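Local coordinates for UPSTREAM OF FLC-like protein (DUF966) (Arabidopsis thaliana, PDB 6RSN) that polymerises through its DIX-like domain into filaments that help plant cells read polarity cues and orient their divisions, at residues A[10-24]-A[43-57]. The protein carries 1 engineered substitution. Residues are numbered along the deposited sequence; the frame is centred on the assembly and turned at random.
Sequences YYLSRNGRLDHPHFI and LNDLRGNGMACLYSW. With SO4 (sulfate ion), chain B.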
loop_
_atom_site.group_PDB
_atom_site.type_symbol
_atom_site.label_atom_id
_atom_site.label_comp_id
_atom_site.label_asym_id
_atom_site.label_seq_id
_atom_site.Cartn_x
_atom_site.Cartn_y
_atom_site.Cartn_z
ATOM N N TYR A 10 2.294 3.152 -4.706
ATOM C CA TYR A 10 3.039 2.087 -4.016
ATOM C C TYR A 10 4.391 1.838 -4.681
ATOM O O TYR A 10 4.559 1.904 -5.918
ATOM C CB TYR A 10 2.216 0.785 -3.873
ATOM C CG TYR A 10 1.879 0.052 -5.157
ATOM C CD1 TYR A 10 0.731 0.352 -5.871
ATOM C CD2 TYR A 10 2.736 -0.905 -5.683
ATOM C CE1 TYR A 10 0.415 -0.317 -7.054
ATOM C CE2 TYR A 10 2.436 -1.594 -6.857
ATOM C CZ TYR A 10 1.295 -1.264 -7.569
ATOM O OH TYR A 10 1.012 -1.938 -8.734
ATOM N N TYR A 11 5.392 1.485 -3.852
ATOM C CA TYR A 11 6.735 1.130 -4.288
ATOM C C TYR A 11 6.923 -0.370 -4.078
ATOM O O TYR A 11 6.470 -0.911 -3.064
ATOM C CB TYR A 11 7.771 1.794 -3.372
ATOM C CG TYR A 11 7.852 3.286 -3.564
ATOM C CD1 TYR A 11 6.953 4.113 -2.903
ATOM C CD2 TYR A 11 8.815 3.841 -4.394
ATOM C CE1 TYR A 11 7.061 5.485 -3.058
ATOM C CE2 TYR A 11 8.909 5.226 -4.579
ATOM C CZ TYR A 11 8.017 6.029 -3.895
ATOM O OH TYR A 11 8.019 7.400 -4.016
ATOM N N LEU A 12 7.388 -1.079 -5.103
ATOM C CA LEU A 12 7.712 -2.488 -4.835
ATOM C C LEU A 12 9.214 -2.598 -4.653
ATOM O O LEU A 12 9.979 -1.991 -5.407
ATOM C CB LEU A 12 7.357 -3.367 -6.044
ATOM C CG LEU A 12 5.877 -3.365 -6.361
ATOM C CD1 LEU A 12 5.609 -4.306 -7.556
ATOM C CD2 LEU A 12 5.077 -3.815 -5.111
ATOM N N SER A 13 9.619 -3.420 -3.685
ATOM C CA SER A 13 11.027 -3.518 -3.350
ATOM C C SER A 13 11.391 -4.967 -3.522
ATOM O O SER A 13 10.776 -5.817 -2.889
ATOM C CB SER A 13 11.220 -3.067 -1.893
ATOM O OG SER A 13 12.573 -3.294 -1.503
ATOM N N ARG A 14 12.373 -5.261 -4.383
ATOM C CA ARG A 14 12.777 -6.643 -4.535
ATOM C C ARG A 14 14.158 -6.822 -3.899
ATOM O O ARG A 14 14.277 -7.190 -2.726
ATOM C CB ARG A 14 12.676 -7.015 -6.013
ATOM C CG ARG A 14 11.260 -6.932 -6.560
ATOM C CD ARG A 14 11.404 -7.236 -8.040
ATOM N NE ARG A 14 10.179 -7.385 -8.818
ATOM C CZ ARG A 14 9.426 -6.383 -9.285
ATOM N NH1 ARG A 14 9.730 -5.120 -9.024
ATOM N NH2 ARG A 14 8.348 -6.655 -10.001
ATOM N N ASN A 15 15.193 -6.511 -4.684
ATOM C CA ASN A 15 16.566 -6.457 -4.206
ATOM C C ASN A 15 16.772 -5.144 -3.453
ATOM O O ASN A 15 17.628 -5.044 -2.576
ATOM C CB ASN A 15 17.542 -6.572 -5.377
ATOM C CG ASN A 15 17.152 -7.703 -6.299
ATOM O OD1 ASN A 15 17.156 -8.858 -5.888
ATOM N ND2 ASN A 15 16.783 -7.390 -7.530
ATOM N N GLY A 16 15.971 -4.138 -3.821
ATOM C CA GLY A 16 16.096 -2.803 -3.267
ATOM C C GLY A 16 15.491 -1.779 -4.216
ATOM O O GLY A 16 16.145 -0.801 -4.568
ATOM N N ARG A 17 14.263 -2.069 -4.664
ATOM C CA ARG A 17 13.352 -1.088 -5.237
ATOM C C ARG A 17 13.842 -0.582 -6.589
ATOM O O ARG A 17 13.733 0.614 -6.861
ATOM C CB ARG A 17 13.128 0.077 -4.266
ATOM C CG ARG A 17 11.763 0.053 -3.586
ATOM C CD ARG A 17 11.583 1.531 -3.144
ATOM N NE ARG A 17 11.689 1.623 -1.676
ATOM C CZ ARG A 17 11.520 2.758 -0.969
ATOM N NH1 ARG A 17 11.195 3.898 -1.571
ATOM N NH2 ARG A 17 11.709 2.752 0.338
ATOM N N LEU A 18 14.315 -1.509 -7.441
ATOM C CA LEU A 18 14.940 -1.176 -8.724
ATOM C C LEU A 18 13.981 -0.428 -9.667
ATOM O O LEU A 18 14.281 -0.350 -10.857
ATOM C CB LEU A 18 15.437 -2.448 -9.439
ATOM C CG LEU A 18 16.356 -3.419 -8.699
ATOM C CD1 LEU A 18 15.574 -4.644 -8.253
ATOM C CD2 LEU A 18 17.489 -3.865 -9.618
ATOM N N ASP A 19 12.843 0.115 -9.176
ATOM C CA ASP A 19 11.790 0.615 -10.065
ATOM C C ASP A 19 10.992 1.790 -9.465
ATOM O O ASP A 19 10.892 1.988 -8.247
ATOM C CB ASP A 19 10.903 -0.527 -10.594
ATOM C CG ASP A 19 9.862 -0.112 -11.637
ATOM O OD1 ASP A 19 10.205 0.723 -12.533
ATOM O OD2 ASP A 19 8.692 -0.608 -11.535
ATOM N N HIS A 20 10.416 2.585 -10.375
ATOM C CA HIS A 20 9.562 3.696 -10.021
ATOM C C HIS A 20 8.345 3.118 -9.320
ATOM O O HIS A 20 7.979 1.926 -9.499
ATOM C CB HIS A 20 9.025 4.378 -11.299
ATOM C CG HIS A 20 10.064 4.809 -12.261
ATOM N ND1 HIS A 20 11.093 5.666 -11.897
ATOM C CD2 HIS A 20 10.208 4.528 -13.583
ATOM C CE1 HIS A 20 11.823 5.921 -12.969
ATOM N NE2 HIS A 20 11.297 5.227 -14.008
ATOM N N PRO A 21 7.716 3.941 -8.478
ATOM C CA PRO A 21 6.450 3.605 -7.891
ATOM C C PRO A 21 5.361 3.568 -8.954
ATOM O O PRO A 21 5.595 3.904 -10.110
ATOM C CB PRO A 21 6.197 4.722 -6.881
ATOM C CG PRO A 21 6.889 5.922 -7.512
ATOM C CD PRO A 21 8.137 5.322 -8.137
ATOM N N HIS A 22 4.245 3.005 -8.505
ATOM C CA HIS A 22 3.028 2.874 -9.273
ATOM C C HIS A 22 1.962 3.749 -8.645
ATOM O O HIS A 22 1.947 3.934 -7.429
ATOM C CB HIS A 22 2.559 1.410 -9.231
ATOM C CG HIS A 22 3.307 0.558 -10.196
ATOM N ND1 HIS A 22 4.557 0.013 -9.894
ATOM C CD2 HIS A 22 3.030 0.217 -11.468
ATOM C CE1 HIS A 22 4.982 -0.667 -10.956
ATOM N NE2 HIS A 22 4.102 -0.533 -11.925
ATOM N N PHE A 23 1.045 4.263 -9.484
ATOM C CA PHE A 23 -0.132 4.968 -9.021
ATOM C C PHE A 23 -1.388 4.210 -9.413
ATOM O O PHE A 23 -1.507 3.866 -10.595
ATOM C CB PHE A 23 -0.234 6.356 -9.684
ATOM C CG PHE A 23 -1.528 7.073 -9.326
ATOM C CD1 PHE A 23 -2.698 6.889 -10.058
ATOM C CD2 PHE A 23 -1.604 7.877 -8.202
ATOM C CE1 PHE A 23 -3.880 7.570 -9.730
ATOM C CE2 PHE A 23 -2.777 8.563 -7.867
ATOM C CZ PHE A 23 -3.922 8.407 -8.626
ATOM N N ILE A 24 -2.296 3.957 -8.447
ATOM C CA ILE A 24 -3.593 3.363 -8.758
ATOM C C ILE A 24 -4.687 4.141 -8.037
ATOM O O ILE A 24 -4.403 4.786 -7.036
ATOM C CB ILE A 24 -3.645 1.880 -8.350
ATOM C CG1 ILE A 24 -3.288 1.655 -6.871
ATOM C CG2 ILE A 24 -2.714 1.041 -9.239
ATOM C CD1 ILE A 24 -3.551 0.211 -6.344
ATOM N N LEU A 43 -5.631 -4.375 -6.322
ATOM C CA LEU A 43 -4.503 -5.007 -7.029
ATOM C C LEU A 43 -4.904 -6.361 -7.619
ATOM O O LEU A 43 -4.422 -6.763 -8.688
ATOM C CB LEU A 43 -3.317 -5.192 -6.061
ATOM C CG LEU A 43 -2.582 -3.893 -5.750
ATOM C CD1 LEU A 43 -1.591 -4.113 -4.606
ATOM C CD2 LEU A 43 -1.869 -3.338 -6.988
ATOM N N ASN A 44 -5.681 -7.147 -6.879
ATOM C CA ASN A 44 -6.142 -8.429 -7.413
ATOM C C ASN A 44 -6.861 -8.210 -8.733
ATOM O O ASN A 44 -6.691 -9.017 -9.671
ATOM C CB ASN A 44 -7.096 -9.122 -6.413
ATOM C CG ASN A 44 -6.349 -9.621 -5.182
ATOM O OD1 ASN A 44 -5.139 -9.632 -5.096
ATOM N ND2 ASN A 44 -7.087 -10.075 -4.176
ATOM N N ASP A 45 -7.696 -7.147 -8.803
ATOM C CA ASP A 45 -8.412 -6.884 -10.067
ATOM C C ASP A 45 -7.459 -6.479 -11.200
ATOM O O ASP A 45 -7.557 -6.951 -12.348
ATOM C CB ASP A 45 -9.496 -5.827 -9.834
ATOM C CG ASP A 45 -10.701 -6.364 -9.074
ATOM O OD1 ASP A 45 -10.872 -7.624 -8.991
ATOM O OD2 ASP A 45 -11.502 -5.528 -8.613
ATOM N N LEU A 46 -6.522 -5.603 -10.911
ATOM C CA LEU A 46 -5.643 -5.098 -11.942
ATOM C C LEU A 46 -4.536 -6.063 -12.365
ATOM O O LEU A 46 -4.228 -6.185 -13.573
ATOM C CB LEU A 46 -4.983 -3.819 -11.461
ATOM C CG LEU A 46 -5.929 -2.675 -11.177
ATOM C CD1 LEU A 46 -5.056 -1.496 -10.779
ATOM C CD2 LEU A 46 -6.774 -2.335 -12.398
ATOM N N ARG A 47 -3.918 -6.693 -11.368
ATOM C CA ARG A 47 -2.663 -7.420 -11.560
ATOM C C ARG A 47 -2.817 -8.938 -11.382
ATOM O O ARG A 47 -1.806 -9.608 -11.595
ATOM C CB ARG A 47 -1.670 -6.920 -10.512
ATOM C CG ARG A 47 -1.284 -5.455 -10.731
ATOM C CD ARG A 47 -0.368 -5.324 -11.934
ATOM N NE ARG A 47 0.612 -4.409 -11.308
ATOM C CZ ARG A 47 1.897 -4.608 -10.932
ATOM N NH1 ARG A 47 2.538 -5.738 -11.167
ATOM N NH2 ARG A 47 2.562 -3.607 -10.352
ATOM N N GLY A 48 -3.982 -9.418 -10.973
ATOM C CA GLY A 48 -4.234 -10.843 -10.787
ATOM C C GLY A 48 -4.081 -11.187 -9.301
ATOM O O GLY A 48 -3.311 -10.549 -8.571
ATOM N N ASN A 49 -4.784 -12.257 -8.901
ATOM C CA ASN A 49 -4.697 -12.647 -7.494
ATOM C C ASN A 49 -3.297 -13.050 -7.053
ATOM O O ASN A 49 -2.978 -12.976 -5.860
ATOM C CB ASN A 49 -5.601 -13.855 -7.221
ATOM C CG ASN A 49 -7.056 -13.438 -7.160
ATOM O OD1 ASN A 49 -7.931 -14.020 -7.796
ATOM N ND2 ASN A 49 -7.328 -12.433 -6.372
ATOM N N GLY A 50 -2.483 -13.456 -8.009
ATOM C CA GLY A 50 -1.156 -13.904 -7.632
ATOM C C GLY A 50 -0.103 -12.820 -7.406
ATOM O O GLY A 50 1.062 -13.171 -7.145
HETATM N N MSE A 51 -0.475 -11.522 -7.490
HETATM C CA MSE A 51 0.547 -10.490 -7.351
HETATM C C MSE A 51 0.668 -10.066 -5.878
HETATM O O MSE A 51 1.798 -10.081 -5.308
HETATM C CB MSE A 51 0.165 -9.324 -8.291
HETATM C CG MSE A 51 1.157 -8.148 -8.224
HETATM SE SE MSE A 51 0.563 -6.771 -6.900
HETATM C CE MSE A 51 2.039 -5.463 -7.158
ATOM N N ALA A 52 -0.417 -9.555 -5.241
ATOM C CA ALA A 52 -0.197 -8.825 -3.979
ATOM C C ALA A 52 0.295 -9.759 -2.873
ATOM O O ALA A 52 0.998 -9.304 -1.993
ATOM C CB ALA A 52 -1.435 -8.115 -3.550
ATOM N N CYS A 53 -0.003 -11.057 -2.989
ATOM C CA CYS A 53 0.425 -12.015 -1.987
ATOM C C CYS A 53 1.919 -12.285 -2.099
ATOM O O CYS A 53 2.423 -12.938 -1.126
ATOM C CB CYS A 53 -0.310 -13.364 -2.112
ATOM S SG CYS A 53 -0.212 -14.058 -3.797
ATOM N N LEU A 54 2.629 -11.739 -3.102
ATOM C CA LEU A 54 4.095 -11.930 -3.164
ATOM C C LEU A 54 4.837 -10.925 -2.268
ATOM O O LEU A 54 6.064 -10.985 -2.155
ATOM C CB LEU A 54 4.557 -11.764 -4.615
ATOM C CG LEU A 54 4.028 -12.788 -5.620
ATOM C CD1 LEU A 54 4.434 -12.293 -6.988
ATOM C CD2 LEU A 54 4.679 -14.138 -5.353
ATOM N N TYR A 55 4.106 -9.986 -1.659
ATOM C CA TYR A 55 4.711 -8.851 -0.980
ATOM C C TYR A 55 4.138 -8.716 0.421
ATOM O O TYR A 55 2.958 -9.025 0.675
ATOM C CB TYR A 55 4.389 -7.549 -1.714
ATOM C CG TYR A 55 4.996 -7.565 -3.081
ATOM C CD1 TYR A 55 6.340 -7.279 -3.281
ATOM C CD2 TYR A 55 4.208 -7.939 -4.159
ATOM C CE1 TYR A 55 6.874 -7.305 -4.553
ATOM C CE2 TYR A 55 4.726 -7.982 -5.443
ATOM C CZ TYR A 55 6.071 -7.702 -5.626
ATOM O OH TYR A 55 6.569 -7.848 -6.887
ATOM N N SER A 56 4.998 -8.246 1.363
ATOM C CA SER A 56 4.560 -7.809 2.676
ATOM C C SER A 56 4.356 -6.290 2.623
ATOM O O SER A 56 5.218 -5.584 2.099
ATOM C CB SER A 56 5.765 -8.099 3.628
ATOM O OG SER A 56 5.311 -7.681 4.903
ATOM N N TRP A 57 3.179 -5.808 3.091
ATOM C CA TRP A 57 2.814 -4.407 2.806
ATOM C C TRP A 57 2.986 -3.499 4.024
ATOM O O TRP A 57 2.766 -3.930 5.152
ATOM C CB TRP A 57 1.354 -4.291 2.271
ATOM C CG TRP A 57 1.251 -4.998 0.953
ATOM C CD1 TRP A 57 0.962 -6.317 0.702
ATOM C CD2 TRP A 57 1.498 -4.399 -0.335
ATOM N NE1 TRP A 57 0.985 -6.549 -0.660
ATOM C CE2 TRP A 57 1.311 -5.404 -1.315
ATOM C CE3 TRP A 57 1.844 -3.097 -0.740
ATOM C CZ2 TRP A 57 1.498 -5.163 -2.684
ATOM C CZ3 TRP A 57 1.971 -2.838 -2.086
ATOM C CH2 TRP A 57 1.797 -3.855 -3.054
HETATM S S SO4 B . 6.002 -4.771 -11.724
HETATM O O1 SO4 B . 5.941 -6.198 -11.524
HETATM O O2 SO4 B . 5.323 -4.416 -12.938
HETATM O O3 SO4 B . 5.363 -4.104 -10.618
HETATM O O4 SO4 B . 7.377 -4.360 -11.815
#
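Tyr-10, Leu-12 and Ile-24 of the first beta hairpin make a partly buried packing contact with the end of helix 36-47, the short helical turn 49-52 and strand 55-63 of the ubiquitin-like DIX fold, with a polar rim at one end. Tyrosine suits position 10 by giving a ring to the core and a hydroxyl to the rim. Its chi1 of 66° tucks the ring over its own backbone and sends the phenol toward the helix end, where Leu-43 CD2 lies 3.8 Å from Tyr-10 CE1 and the selenomethionine Met-51 brings its CE to Tyr-10 CE2. Nearer the base of the side chain, Trp-57 turns an edge toward the ring face in an offset edge-to-face pair. Trp-57 is itself held by its NE1, which donates to Ala-52 O at 3.1 Å.

Leucine suits position 12 because it branches: CD2 stands over the Tyr-55 ring in a CH-pi contact and against Trp-57 CH2, while CD1 reaches both the Tyr-55 hydroxyl end and Met-51 CE. At the margin, Ile-24 CG2 touches Leu-46 CD1 at 3.8 Å.

Arg-47, long and with several donors, reaches phenol and anion together: its NH2 donates to Tyr-10 OH at 2.8 Å, a bent bond (135°), lies over the centre of the His-22 ring and binds sulfate O3. A phenylalanine in place of Tyr-10 would probably leave Arg-47 NH2 without its hydroxyl acceptor, its guanidinium less firmly fixed. The hydroxyl thus ties the core to Arg-47, which shares with Arg-14 a sulfate, probably from the crystallisation solution, whose charge probably lets the two approach.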